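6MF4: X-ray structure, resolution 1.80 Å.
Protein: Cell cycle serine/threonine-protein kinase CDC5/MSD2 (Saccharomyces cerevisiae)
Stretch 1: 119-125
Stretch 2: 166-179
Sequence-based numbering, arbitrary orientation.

Stretch 1 119-125: DIGVLFN
Stretch 2 166-179: RHLEVVDFFAKYMK

The most distinctive feature of this contact is an aromatic pair at one end of an otherwise apolar seam. The edge of His167 points toward the face of Phe124. The ring centroids are 5.2 Å apart and the planes meet at 66°. No hydrogen bond or salt bridge joins the two stretches, so packing holds them together.

Ile120 to Leu123 are in extended, strand conformation, with phi from -123° to -96° and psi from 107° to 147°. Residues 166-178 are helical, near -65/-38, and the helix begins earlier in the chain. Its backbone hydrogen bonds run from N of residue i+4 to O of residue i, for example Val171 N to His167 O at 2.9 Å and Met178 N to Phe174 O at 2.8 Å. The axes approach to 8.7 Å, and the N-to-C directions differ by 129°. The register therefore runs in reverse: Ile120 CA lies 6.9 Å from Ala175 CA, Val122 CA 6.3 Å from Val171 CA, and Phe124 CA 8.4 Å from His167 CA.

Ile120, Val122 and Phe124 point toward the helix. The alternation of the strand leaves Leu123 out of reach, and Gly121 has no side chain.

Ile120 (chi1 m, chi2 t) extends CD1 to the helix. CD1 is 3.9 Å from Ala175 CA and 3.8 Å from Met178 CB. Ala175 has only a methyl side chain here, and Ile120 CD1 lies close to the helix backbone beside it, 4.3 Å from Ala175 CB. Met178 is m, m, t.

Val122 (t) spreads its two methyls over three residues. CG1 lies 4.0 Å from Val170 CG1. CG2 lies 3.8 Å from Val171 CG2 and 3.7 Å from Phe174 CD2. Val170 and Val171 are both t, and Phe174 is m with chi2 -67°. Val122, Val171 and Phe174 are all buried, and their apolar side chains suit this position.

Phe124 (m, chi2 -89°) reaches the first turn of the helix segment. Its CZ is 3.6 Å from His167 O and 3.7 Å from His167 CB. Its CE1 is 4.0 Å from Val170 CG1. His167 is m with chi2 66°; its CB points sideways, and its CD2 lies over one face of the Phe124 ring. Both aromatic residues remain partly exposed.

The contact buries 410 Å², both sides summed. Ile120, Phe124 and Val122 have the largest covered areas, in that order. Asp172 and Lys176 point away from the strand and take no part. They form a salt bridge along the helix, with Lys176 NZ 2.9 Å from Asp172 OD2.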

ATOM      1  N   ASP A 119       4.069   1.651 -12.627  1.00 16.89           N
ATOM      2  CA  ASP A 119       3.375   0.385 -12.816  1.00 18.14           C
ATOM      3  C   ASP A 119       1.878   0.603 -12.621  1.00 16.03           C
ATOM      4  O   ASP A 119       1.469   1.447 -11.829  1.00 16.04           O
ATOM      5  CB  ASP A 119       3.861  -0.688 -11.834  1.00 16.96           C
ATOM      6  CG  ASP A 119       5.359  -0.947 -11.921  1.00 22.31           C
ATOM      7  OD1 ASP A 119       5.941  -0.817 -13.019  1.00 18.73           O
ATOM      8  OD2 ASP A 119       5.947  -1.298 -10.872  1.00 18.17           O
ATOM      9  N   ILE A 120       1.070  -0.171 -13.336  1.00 15.38           N
ATOM     10  CA  ILE A 120      -0.380  -0.092 -13.223  1.00 15.74           C
ATOM     11  C   ILE A 120      -0.938  -1.457 -12.849  1.00 16.17           C
ATOM     12  O   ILE A 120      -0.631  -2.454 -13.492  1.00 16.09           O
ATOM     13  CB  ILE A 120      -1.020   0.401 -14.535  1.00 19.47           C
ATOM     14  CG1 ILE A 120      -0.635   1.862 -14.774  1.00 19.22           C
ATOM     15  CG2 ILE A 120      -2.545   0.266 -14.489  1.00 18.50           C
ATOM     16  CD1 ILE A 120      -0.961   2.368 -16.156  1.00 24.83           C
ATOM     17  N   GLY A 121      -1.755  -1.490 -11.802  1.00 14.28           N
ATOM     18  CA  GLY A 121      -2.386  -2.719 -11.370  1.00 13.64           C
ATOM     19  C   GLY A 121      -3.875  -2.703 -11.624  1.00 13.50           C
ATOM     20  O   GLY A 121      -4.519  -1.655 -11.572  1.00 13.42           O
ATOM     21  N   VAL A 122      -4.418  -3.878 -11.919  1.00 11.53           N
ATOM     22  CA  VAL A 122      -5.858  -4.077 -11.907  1.00 12.29           C
ATOM     23  C   VAL A 122      -6.148  -5.215 -10.949  1.00 14.63           C
ATOM     24  O   VAL A 122      -5.624  -6.319 -11.101  1.00 13.97           O
ATOM     25  CB  VAL A 122      -6.431  -4.395 -13.296  1.00 12.41           C
ATOM     26  CG1 VAL A 122      -7.940  -4.619 -13.210  1.00 14.82           C
ATOM     27  CG2 VAL A 122      -6.121  -3.266 -14.270  1.00 17.44           C
ATOM     28  N   LEU A 123      -6.953  -4.908  -9.941  1.00 14.20           N
ATOM     29  CA  LEU A 123      -7.422  -5.883  -8.977  1.00 15.83           C
ATOM     30  C   LEU A 123      -8.794  -6.349  -9.439  1.00 16.24           C
ATOM     31  O   LEU A 123      -9.772  -5.603  -9.374  1.00 16.68           O
ATOM     32  CB  LEU A 123      -7.472  -5.267  -7.576  1.00 16.89           C
ATOM     33  CG  LEU A 123      -8.007  -6.111  -6.419  1.00 24.54           C
ATOM     34  CD1 LEU A 123      -7.334  -7.470  -6.359  1.00 21.19           C
ATOM     35  CD2 LEU A 123      -7.799  -5.358  -5.112  1.00 27.44           C
ATOM     36  N   PHE A 124      -8.853  -7.574  -9.944  1.00 16.56           N
ATOM     37  CA  PHE A 124     -10.082  -8.100 -10.516  1.00 15.61           C
ATOM     38  C   PHE A 124     -11.036  -8.557  -9.419  1.00 21.85           C
ATOM     39  O   PHE A 124     -10.642  -8.724  -8.266  1.00 16.40           O
ATOM     40  CB  PHE A 124      -9.759  -9.240 -11.474  1.00 16.22           C
ATOM     41  CG  PHE A 124      -9.026  -8.788 -12.700  1.00 14.94           C
ATOM     42  CD1 PHE A 124      -9.721  -8.390 -13.826  1.00 17.53           C
ATOM     43  CD2 PHE A 124      -7.645  -8.733 -12.714  1.00 16.94           C
ATOM     44  CE1 PHE A 124      -9.049  -7.956 -14.955  1.00 16.98           C
ATOM     45  CE2 PHE A 124      -6.966  -8.303 -13.839  1.00 17.12           C
ATOM     46  CZ  PHE A 124      -7.667  -7.913 -14.958  1.00 14.30           C
ATOM     47  N   ASN A 125     -12.297  -8.756  -9.783  1.00 23.14           N
ATOM     48  CA  ASN A 125     -13.334  -9.018  -8.794  1.00 24.31           C
ATOM     49  C   ASN A 125     -13.191 -10.379  -8.116  1.00 21.99           C
ATOM     50  O   ASN A 125     -13.714 -10.582  -7.024  1.00 28.03           O
ATOM     51  CB  ASN A 125     -14.713  -8.890  -9.449  1.00 22.65           C
ATOM     52  CG  ASN A 125     -15.047  -7.455  -9.820  1.00 25.66           C
ATOM     53  OD1 ASN A 125     -14.538  -6.514  -9.215  1.00 27.90           O
ATOM     54  ND2 ASN A 125     -15.904  -7.282 -10.819  1.00 20.26           N
ATOM     55  N   ARG A 166      -8.578 -11.596 -21.875  1.00 18.26           N
ATOM     56  CA  ARG A 166      -9.599 -10.625 -21.502  1.00 16.52           C
ATOM     57  C   ARG A 166      -9.100  -9.748 -20.350  1.00 16.63           C
ATOM     58  O   ARG A 166      -9.454  -8.570 -20.264  1.00 15.31           O
ATOM     59  CB  ARG A 166     -10.926 -11.311 -21.142  1.00 17.79           C
ATOM     60  CG  ARG A 166     -10.900 -12.238 -19.952  1.00 16.41           C
ATOM     61  CD  ARG A 166     -12.326 -12.589 -19.510  1.00 17.20           C
ATOM     62  NE  ARG A 166     -13.133 -13.209 -20.568  1.00 17.94           N
ATOM     63  CZ  ARG A 166     -13.270 -14.523 -20.748  1.00 20.10           C
ATOM     64  NH1 ARG A 166     -12.651 -15.384 -19.953  1.00 19.76           N
ATOM     65  NH2 ARG A 166     -14.035 -14.981 -21.731  1.00 20.73           N
ATOM     66  N   HIS A 167      -8.262 -10.311 -19.483  1.00 13.24           N
ATOM     67  CA  HIS A 167      -7.677  -9.541 -18.388  1.00 14.85           C
ATOM     68  C   HIS A 167      -6.854  -8.385 -18.948  1.00 17.16           C
ATOM     69  O   HIS A 167      -6.912  -7.266 -18.441  1.00 14.80           O
ATOM     70  CB  HIS A 167      -6.784 -10.414 -17.497  1.00 13.48           C
ATOM     71  CG  HIS A 167      -7.458 -11.641 -16.967  1.00 17.15           C
ATOM     72  ND1 HIS A 167      -7.873 -12.673 -17.780  1.00 17.81           N
ATOM     73  CD2 HIS A 167      -7.776 -12.006 -15.703  1.00 20.57           C
ATOM     74  CE1 HIS A 167      -8.423 -13.620 -17.041  1.00 23.07           C
ATOM     75  NE2 HIS A 167      -8.376 -13.241 -15.777  1.00 20.39           N
ATOM     76  N   LEU A 168      -6.077  -8.654 -19.992  1.00 15.11           N
ATOM     77  CA  LEU A 168      -5.193  -7.631 -20.532  1.00 15.87           C
ATOM     78  C   LEU A 168      -5.953  -6.577 -21.338  1.00 17.99           C
ATOM     79  O   LEU A 168      -5.468  -5.460 -21.499  1.00 19.14           O
ATOM     80  CB  LEU A 168      -4.100  -8.277 -21.381  1.00 17.55           C
ATOM     81  CG  LEU A 168      -3.062  -9.042 -20.552  1.00 21.88           C
ATOM     82  CD1 LEU A 168      -2.227  -9.913 -21.458  1.00 32.76           C
ATOM     83  CD2 LEU A 168      -2.177  -8.092 -19.761  1.00 22.78           C
ATOM     84  N   GLU A 169      -7.141  -6.917 -21.834  1.00 16.51           N
ATOM     85  CA  GLU A 169      -8.003  -5.914 -22.459  1.00 19.38           C
ATOM     86  C   GLU A 169      -8.488  -4.911 -21.411  1.00 17.55           C
ATOM     87  O   GLU A 169      -8.563  -3.711 -21.674  1.00 16.81           O
ATOM     88  CB  GLU A 169      -9.202  -6.569 -23.150  1.00 23.03           C
ATOM     89  CG  GLU A 169      -8.838  -7.424 -24.352  1.00 25.43           C
ATOM     90  CD  GLU A 169      -8.116  -6.641 -25.435  1.00 33.31           C
ATOM     91  OE1 GLU A 169      -8.642  -5.596 -25.873  1.00 31.79           O
ATOM     92  OE2 GLU A 169      -7.015  -7.067 -25.840  1.00 39.19           O
ATOM     93  N   VAL A 170      -8.824  -5.411 -20.227  1.00 14.88           N
ATOM     94  CA  VAL A 170      -9.212  -4.544 -19.121  1.00 13.89           C
ATOM     95  C   VAL A 170      -8.011  -3.712 -18.680  1.00 16.12           C
ATOM     96  O   VAL A 170      -8.137  -2.517 -18.410  1.00 16.81           O
ATOM     97  CB  VAL A 170      -9.762  -5.356 -17.930  1.00 18.77           C
ATOM     98  CG1 VAL A 170      -9.965  -4.471 -16.694  1.00 17.34           C
ATOM     99  CG2 VAL A 170     -11.068  -6.020 -18.312  1.00 17.32           C
ATOM    100  N   VAL A 171      -6.844  -4.345 -18.604  1.00 14.77           N
ATOM    101  CA  VAL A 171      -5.628  -3.634 -18.219  1.00 16.39           C
ATOM    102  C   VAL A 171      -5.336  -2.512 -19.217  1.00 16.33           C
ATOM    103  O   VAL A 171      -4.919  -1.417 -18.831  1.00 17.05           O
ATOM    104  CB  VAL A 171      -4.421  -4.595 -18.124  1.00 16.94           C
ATOM    105  CG1 VAL A 171      -3.103  -3.824 -18.048  1.00 21.43           C
ATOM    106  CG2 VAL A 171      -4.561  -5.494 -16.908  1.00 16.17           C
ATOM    107  N   ASP A 172      -5.574  -2.786 -20.497  1.00 15.78           N
ATOM    108  CA  ASP A 172      -5.375  -1.793 -21.550  1.00 20.04           C
ATOM    109  C   ASP A 172      -6.298  -0.596 -21.352  1.00 19.94           C
ATOM    110  O   ASP A 172      -5.884   0.553 -21.531  1.00 17.75           O
ATOM    111  CB  ASP A 172      -5.603  -2.429 -22.928  1.00 23.84           C
ATOM    112  CG  ASP A 172      -5.493  -1.426 -24.061  1.00 37.08           C
ATOM    113  OD1 ASP A 172      -4.370  -0.924 -24.288  1.00 29.69           O
ATOM    114  OD2 ASP A 172      -6.519  -1.154 -24.729  1.00 38.81           O
ATOM    115  N   PHE A 173      -7.546  -0.862 -20.973  1.00 17.89           N
ATOM    116  CA  PHE A 173      -8.489   0.209 -20.678  1.00 18.07           C
ATOM    117  C   PHE A 173      -7.936   1.128 -19.588  1.00 17.24           C
ATOM    118  O   PHE A 173      -7.968   2.351 -19.716  1.00 18.49           O
ATOM    119  CB  PHE A 173      -9.846  -0.356 -20.240  1.00 16.92           C
ATOM    120  CG  PHE A 173     -10.781   0.685 -19.685  1.00 19.73           C
ATOM    121  CD1 PHE A 173     -11.610   1.409 -20.523  1.00 23.80           C
ATOM    122  CD2 PHE A 173     -10.818   0.948 -18.323  1.00 18.48           C
ATOM    123  CE1 PHE A 173     -12.460   2.369 -20.016  1.00 24.17           C
ATOM    124  CE2 PHE A 173     -11.663   1.913 -17.811  1.00 21.89           C
ATOM    125  CZ  PHE A 173     -12.484   2.624 -18.658  1.00 24.08           C
ATOM    126  N   PHE A 174      -7.424   0.539 -18.515  1.00 17.49           N
ATOM    127  CA  PHE A 174      -6.954   1.342 -17.395  1.00 17.94           C
ATOM    128  C   PHE A 174      -5.611   2.005 -17.698  1.00 17.88           C
ATOM    129  O   PHE A 174      -5.334   3.088 -17.192  1.00 18.44           O
ATOM    130  CB  PHE A 174      -6.879   0.493 -16.127  1.00 15.83           C
ATOM    131  CG  PHE A 174      -8.225   0.261 -15.496  1.00 16.97           C
ATOM    132  CD1 PHE A 174      -8.929   1.319 -14.945  1.00 16.63           C
ATOM    133  CD2 PHE A 174      -8.800  -0.999 -15.480  1.00 18.19           C
ATOM    134  CE1 PHE A 174     -10.169   1.126 -14.376  1.00 17.68           C
ATOM    135  CE2 PHE A 174     -10.043  -1.199 -14.909  1.00 16.65           C
ATOM    136  CZ  PHE A 174     -10.727  -0.133 -14.355  1.00 16.40           C
ATOM    137  N   ALA A 175      -4.794   1.386 -18.546  1.00 16.75           N
ATOM    138  CA  ALA A 175      -3.553   2.025 -18.986  1.00 20.88           C
ATOM    139  C   ALA A 175      -3.862   3.331 -19.724  1.00 21.66           C
ATOM    140  O   ALA A 175      -3.195   4.348 -19.519  1.00 20.64           O
ATOM    141  CB  ALA A 175      -2.745   1.085 -19.876  1.00 24.58           C
ATOM    142  N   LYS A 176      -4.878   3.296 -20.580  1.00 21.31           N
ATOM    143  CA  LYS A 176      -5.328   4.489 -21.291  1.00 21.69           C
ATOM    144  C   LYS A 176      -5.903   5.512 -20.323  1.00 23.52           C
ATOM    145  O   LYS A 176      -5.625   6.707 -20.430  1.00 23.74           O
ATOM    146  CB  LYS A 176      -6.371   4.123 -22.344  1.00 24.85           C
ATOM    147  CG  LYS A 176      -5.796   3.361 -23.520  1.00 30.43           C
ATOM    148  CD  LYS A 176      -6.886   2.726 -24.367  1.00 30.81           C
ATOM    149  CE  LYS A 176      -6.291   2.042 -25.589  1.00 46.16           C
ATOM    150  NZ  LYS A 176      -7.279   1.184 -26.305  1.00 48.80           N
ATOM    151  N   TYR A 177      -6.710   5.033 -19.383  1.00 21.29           N
ATOM    152  CA  TYR A 177      -7.289   5.887 -18.356  1.00 21.31           C
ATOM    153  C   TYR A 177      -6.219   6.602 -17.530  1.00 23.82           C
ATOM    154  O   TYR A 177      -6.329   7.800 -17.259  1.00 21.41           O
ATOM    155  CB  TYR A 177      -8.186   5.066 -17.427  1.00 21.02           C
ATOM    156  CG  TYR A 177      -8.653   5.843 -16.219  1.00 19.19           C
ATOM    157  CD1 TYR A 177      -9.758   6.677 -16.292  1.00 24.35           C
ATOM    158  CD2 TYR A 177      -7.979   5.752 -15.009  1.00 19.71           C
ATOM    159  CE1 TYR A 177     -10.181   7.398 -15.191  1.00 21.43           C
ATOM    160  CE2 TYR A 177      -8.392   6.467 -13.909  1.00 20.06           C
ATOM    161  CZ  TYR A 177      -9.492   7.289 -14.004  1.00 20.88           C
ATOM    162  OH  TYR A 177      -9.904   8.000 -12.901  1.00 22.35           O
ATOM    163  N   MET A 178      -5.189   5.865 -17.126  1.00 20.15           N
ATOM    164  CA  MET A 178      -4.166   6.402 -16.233  1.00 21.53           C
ATOM    165  C   MET A 178      -3.252   7.428 -16.902  1.00 29.08           C
ATOM    166  O   MET A 178      -2.704   8.302 -16.228  1.00 33.29           O
ATOM    167  CB  MET A 178      -3.314   5.263 -15.665  1.00 19.22           C
ATOM    168  CG  MET A 178      -4.042   4.379 -14.661  1.00 18.96           C
ATOM    169  SD  MET A 178      -4.528   5.221 -13.148  1.00 21.97           S
ATOM    170  CE  MET A 178      -5.415   3.911 -12.308  1.00 19.65           C
ATOM    171  N   LYS A 179      -3.084   7.331 -18.216  1.00 28.51           N
ATOM    172  CA  LYS A 179      -2.196   8.244 -18.938  1.00 35.02           C
ATOM    173  C   LYS A 179      -2.903   9.551 -19.293  1.00 34.11           C
ATOM    174  O   LYS A 179      -4.126   9.591 -19.435  1.00 44.11           O
ATOM    175  CB  LYS A 179      -1.660   7.577 -20.191  1.00 34.55           C
TER